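Local coordinates for uncharacterized protein (PDB 3KZT), which is of unknown function, a DUF3828 domain-containing protein that probably begins life as a bacterial lipoprotein and forms a two-chain assembly in the crystal, at residues 33-38 and 90-95. Numbering follows the deposited sequence. Where two conformers were deposited one is given.
Sequences DFYEAY and NDMKTL
Tyr-35 meets Leu-95 and the selenomethionine Met-92 in an apolar contact between the helix and a short 3-10 turn with the residue that follows it. The closest approach, Leu-95 CD2 to Tyr-35 CB at 3.7 Å, sets one methyl branch against the root of the tyrosine, while its sister CD1 lies obliquely to the ring. With CG anti to the backbone N (chi1 -178°), Leu-95 extends its branched end toward the helix. In Met-92, three residues earlier, the bend at chi2 (-57°) brings SE to 4.1 Å from Tyr-35 O, and the turn at chi3 carries CE to the ring edge, near its plane, 4.1 Å from Tyr-35 CD2. At the margin, the extended chain of Glu-36 skirts the leucine, its OE2 4.2 Å from Leu-95 CD2. Phe-34 CE2 covers one face of the tyrosine ring, 3.9 Å above its plane and offset toward the rim, and the phenol OH is hydrogen-bonded to Ile-81 O. The turn is tied by Asp-91 O, which accepts both Thr-94 N and Thr-94 OG1, the latter at 2.7 Å in the carbonyl plane. Lys-93 NZ forms a salt bridge to Asp-33 OD1 of the second subunit. Tyr-35 and Leu-95 both rest on Val-107 of strand 104-111, and Tyr-35 also touches strand 119-130, so the contact joins helix 13-41 to the loop entering strand 96-101 beside the antiparallel sheet.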
ATOM      1  N   ASP A  33       1.357  -7.217   5.162  1.00 13.97           N
ATOM      2  CA  ASP A  33       0.349  -7.308   4.059  1.00 14.29           C
ATOM      3  C   ASP A  33      -1.004  -6.811   4.492  1.00 13.99           C
ATOM      4  O   ASP A  33      -1.684  -6.139   3.717  1.00 13.75           O
ATOM      5  CB  ASP A  33       0.162  -8.753   3.557  1.00 14.25           C
ATOM      6  CG  ASP A  33       1.394  -9.321   2.864  1.00 15.30           C
ATOM      7  OD1 ASP A  33       2.357  -8.582   2.572  1.00 17.95           O
ATOM      8  OD2 ASP A  33       1.389 -10.536   2.630  1.00 16.34           O
ATOM      9  N   PHE A  34      -1.421  -7.191   5.707  1.00 14.21           N
ATOM     10  CA  PHE A  34      -2.685  -6.700   6.265  1.00 14.22           C
ATOM     11  C   PHE A  34      -2.716  -5.169   6.356  1.00 14.30           C
ATOM     12  O   PHE A  34      -3.650  -4.548   5.849  1.00 14.33           O
ATOM     13  CB  PHE A  34      -2.984  -7.301   7.657  1.00 14.09           C
ATOM     14  CG  PHE A  34      -4.102  -6.611   8.360  1.00 13.94           C
ATOM     15  CD1 PHE A  34      -5.371  -6.545   7.774  1.00 13.98           C
ATOM     16  CD2 PHE A  34      -3.900  -5.979   9.598  1.00 13.23           C
ATOM     17  CE1 PHE A  34      -6.417  -5.873   8.405  1.00 13.23           C
ATOM     18  CE2 PHE A  34      -4.955  -5.310  10.239  1.00 12.95           C
ATOM     19  CZ  PHE A  34      -6.206  -5.256   9.639  1.00 13.05           C
ATOM     20  N   TYR A  35      -1.701  -4.583   7.002  1.00 14.51           N
ATOM     21  CA  TYR A  35      -1.646  -3.115   7.199  1.00 14.48           C
ATOM     22  C   TYR A  35      -1.530  -2.306   5.911  1.00 14.66           C
ATOM     23  O   TYR A  35      -2.153  -1.252   5.799  1.00 14.73           O
ATOM     24  CB  TYR A  35      -0.563  -2.705   8.230  1.00 14.62           C
ATOM     25  CG  TYR A  35      -1.082  -2.768   9.640  1.00 14.14           C
ATOM     26  CD1 TYR A  35      -1.075  -3.964  10.361  1.00 13.98           C
ATOM     27  CD2 TYR A  35      -1.620  -1.636  10.248  1.00 14.02           C
ATOM     28  CE1 TYR A  35      -1.581  -4.033  11.656  1.00 14.60           C
ATOM     29  CE2 TYR A  35      -2.124  -1.686  11.537  1.00 14.10           C
ATOM     30  CZ  TYR A  35      -2.103  -2.886  12.246  1.00 14.74           C
ATOM     31  OH  TYR A  35      -2.596  -2.952  13.522  1.00 15.05           O
ATOM     32  N   GLU A  36      -0.757  -2.798   4.943  1.00 14.83           N
ATOM     33  CA  GLU A  36      -0.662  -2.130   3.625  1.00 15.07           C
ATOM     34  C   GLU A  36      -1.982  -2.208   2.840  1.00 14.63           C
ATOM     35  O   GLU A  36      -2.412  -1.204   2.258  1.00 14.31           O
ATOM     36  CB  GLU A  36       0.510  -2.669   2.813  1.00 15.33           C
ATOM     37  CG  GLU A  36       1.843  -2.173   3.358  1.00 17.28           C
ATOM     38  CD  GLU A  36       3.045  -2.930   2.844  1.00 20.43           C
ATOM     39  OE1 GLU A  36       2.949  -3.649   1.809  1.00 22.18           O
ATOM     40  OE2 GLU A  36       4.111  -2.799   3.488  1.00 24.36           O
ATOM     41  N   ALA A  37      -2.621  -3.389   2.853  1.00 14.28           N
ATOM     42  CA  ALA A  37      -3.937  -3.597   2.202  1.00 13.88           C
ATOM     43  C   ALA A  37      -5.034  -2.768   2.878  1.00 13.64           C
ATOM     44  O   ALA A  37      -5.804  -2.091   2.205  1.00 13.35           O
ATOM     45  CB  ALA A  37      -4.314  -5.073   2.229  1.00 13.58           C
ATOM     46  N   TYR A  38      -5.077  -2.835   4.212  1.00 13.59           N
ATOM     47  CA  TYR A  38      -6.049  -2.081   5.023  1.00 13.58           C
ATOM     48  C   TYR A  38      -5.893  -0.558   4.852  1.00 13.40           C
ATOM     49  O   TYR A  38      -6.880   0.144   4.661  1.00 13.02           O
ATOM     50  CB  TYR A  38      -5.927  -2.471   6.504  1.00 13.44           C
ATOM     51  CG  TYR A  38      -7.041  -1.955   7.371  1.00 13.88           C
ATOM     52  CD1 TYR A  38      -8.345  -2.426   7.201  1.00 13.93           C
ATOM     53  CD2 TYR A  38      -6.798  -1.023   8.396  1.00 13.96           C
ATOM     54  CE1 TYR A  38      -9.391  -1.965   7.997  1.00 13.69           C
ATOM     55  CE2 TYR A  38      -7.839  -0.555   9.200  1.00 13.31           C
ATOM     56  CZ  TYR A  38      -9.132  -1.037   8.997  1.00 13.66           C
ATOM     57  OH  TYR A  38     -10.161  -0.598   9.772  1.00 12.26           O
ATOM     58  N   ASN A  90       1.280   9.619   3.819  1.00 16.51           N
ATOM     59  CA  ASN A  90       2.688   9.255   4.168  1.00 16.48           C
ATOM     60  C   ASN A  90       2.849   8.347   5.430  1.00 16.58           C
ATOM     61  O   ASN A  90       3.981   7.939   5.751  1.00 16.37           O
ATOM     62  CB  ASN A  90       3.552  10.531   4.352  1.00 16.25           C
ATOM     63  CG  ASN A  90       3.772  11.302   3.046  1.00 16.28           C
ATOM     64  OD1 ASN A  90       3.956  10.715   1.977  1.00 16.70           O
ATOM     65  ND2 ASN A  90       3.791  12.625   3.144  1.00 15.11           N
ATOM     66  N   ASP A  91       1.741   8.018   6.117  1.00 16.51           N
ATOM     67  CA  ASP A  91       1.810   7.273   7.402  1.00 16.54           C
ATOM     68  C   ASP A  91       2.344   5.850   7.274  1.00 16.29           C
ATOM     69  O   ASP A  91       3.267   5.468   8.011  1.00 15.99           O
ATOM     70  CB  ASP A  91       0.437   7.244   8.099  1.00 16.57           C
ATOM     71  CG  ASP A  91      -0.030   8.616   8.568  1.00 16.32           C
ATOM     72  OD1 ASP A  91       0.721   9.619   8.494  1.00 16.11           O
ATOM     73  OD2 ASP A  91      -1.181   8.691   9.018  1.00 15.83           O
HETATM   74  N   MSE A  92       1.789   5.083   6.332  1.00 16.24           N
HETATM   75  CA  MSE A  92       2.236   3.683   6.110  1.00 16.09           C
HETATM   76  C   MSE A  92       3.614   3.499   5.533  1.00 16.37           C
HETATM   77  O   MSE A  92       4.143   2.401   5.627  1.00 16.08           O
HETATM   78  CB  MSE A  92       1.222   2.867   5.316  1.00 15.88           C
HETATM   79  CG  MSE A  92       0.040   2.473   6.093  1.00 15.09           C
HETATM   80 SE   MSE A  92       0.335   1.448   7.706  0.75 12.57          SE
HETATM   81  CE  MSE A  92      -1.144   2.200   8.770  1.00 15.21           C
ATOM     82  N   LYS A  93       4.212   4.555   4.953  1.00 16.75           N
ATOM     83  CA  LYS A  93       5.605   4.464   4.478  0.50 16.98           C
ATOM     84  C   LYS A  93       6.590   4.249   5.656  1.00 17.07           C
ATOM     85  O   LYS A  93       7.671   3.702   5.455  1.00 17.37           O
ATOM     86  CB  LYS A  93       5.997   5.663   3.593  0.50 17.06           C
ATOM     87  CG  LYS A  93       5.428   5.553   2.155  0.50 17.43           C
ATOM     88  CD  LYS A  93       6.030   6.586   1.196  0.50 17.71           C
ATOM     89  CE  LYS A  93       5.284   7.913   1.227  0.50 17.89           C
ATOM     90  NZ  LYS A  93       3.980   7.839   0.499  0.50 17.90           N
ATOM     91  N   THR A  94       6.190   4.659   6.882  1.00 17.01           N
ATOM     92  CA  THR A  94       6.967   4.417   8.120  1.00 16.95           C
ATOM     93  C   THR A  94       6.588   3.082   8.837  1.00 17.23           C
ATOM     94  O   THR A  94       7.028   2.858   9.972  1.00 17.56           O
ATOM     95  CB  THR A  94       6.757   5.585   9.152  1.00 16.92           C
ATOM     96  OG1 THR A  94       5.400   5.572   9.629  1.00 15.85           O
ATOM     97  CG2 THR A  94       7.067   6.918   8.521  1.00 16.43           C
ATOM     98  N   LEU A  95       5.780   2.212   8.197  1.00 17.45           N
ATOM     99  CA  LEU A  95       5.364   0.944   8.810  1.00 17.49           C
ATOM    100  C   LEU A  95       6.577   0.044   9.081  1.00 17.52           C
ATOM    101  O   LEU A  95       7.437  -0.122   8.222  1.00 17.13           O
ATOM    102  CB  LEU A  95       4.362   0.182   7.919  1.00 17.79           C
ATOM    103  CG  LEU A  95       3.796  -1.155   8.454  1.00 17.84           C
ATOM    104  CD1 LEU A  95       2.981  -0.904   9.700  1.00 17.35           C
ATOM    105  CD2 LEU A  95       2.969  -1.851   7.378  1.00 17.83           C
TER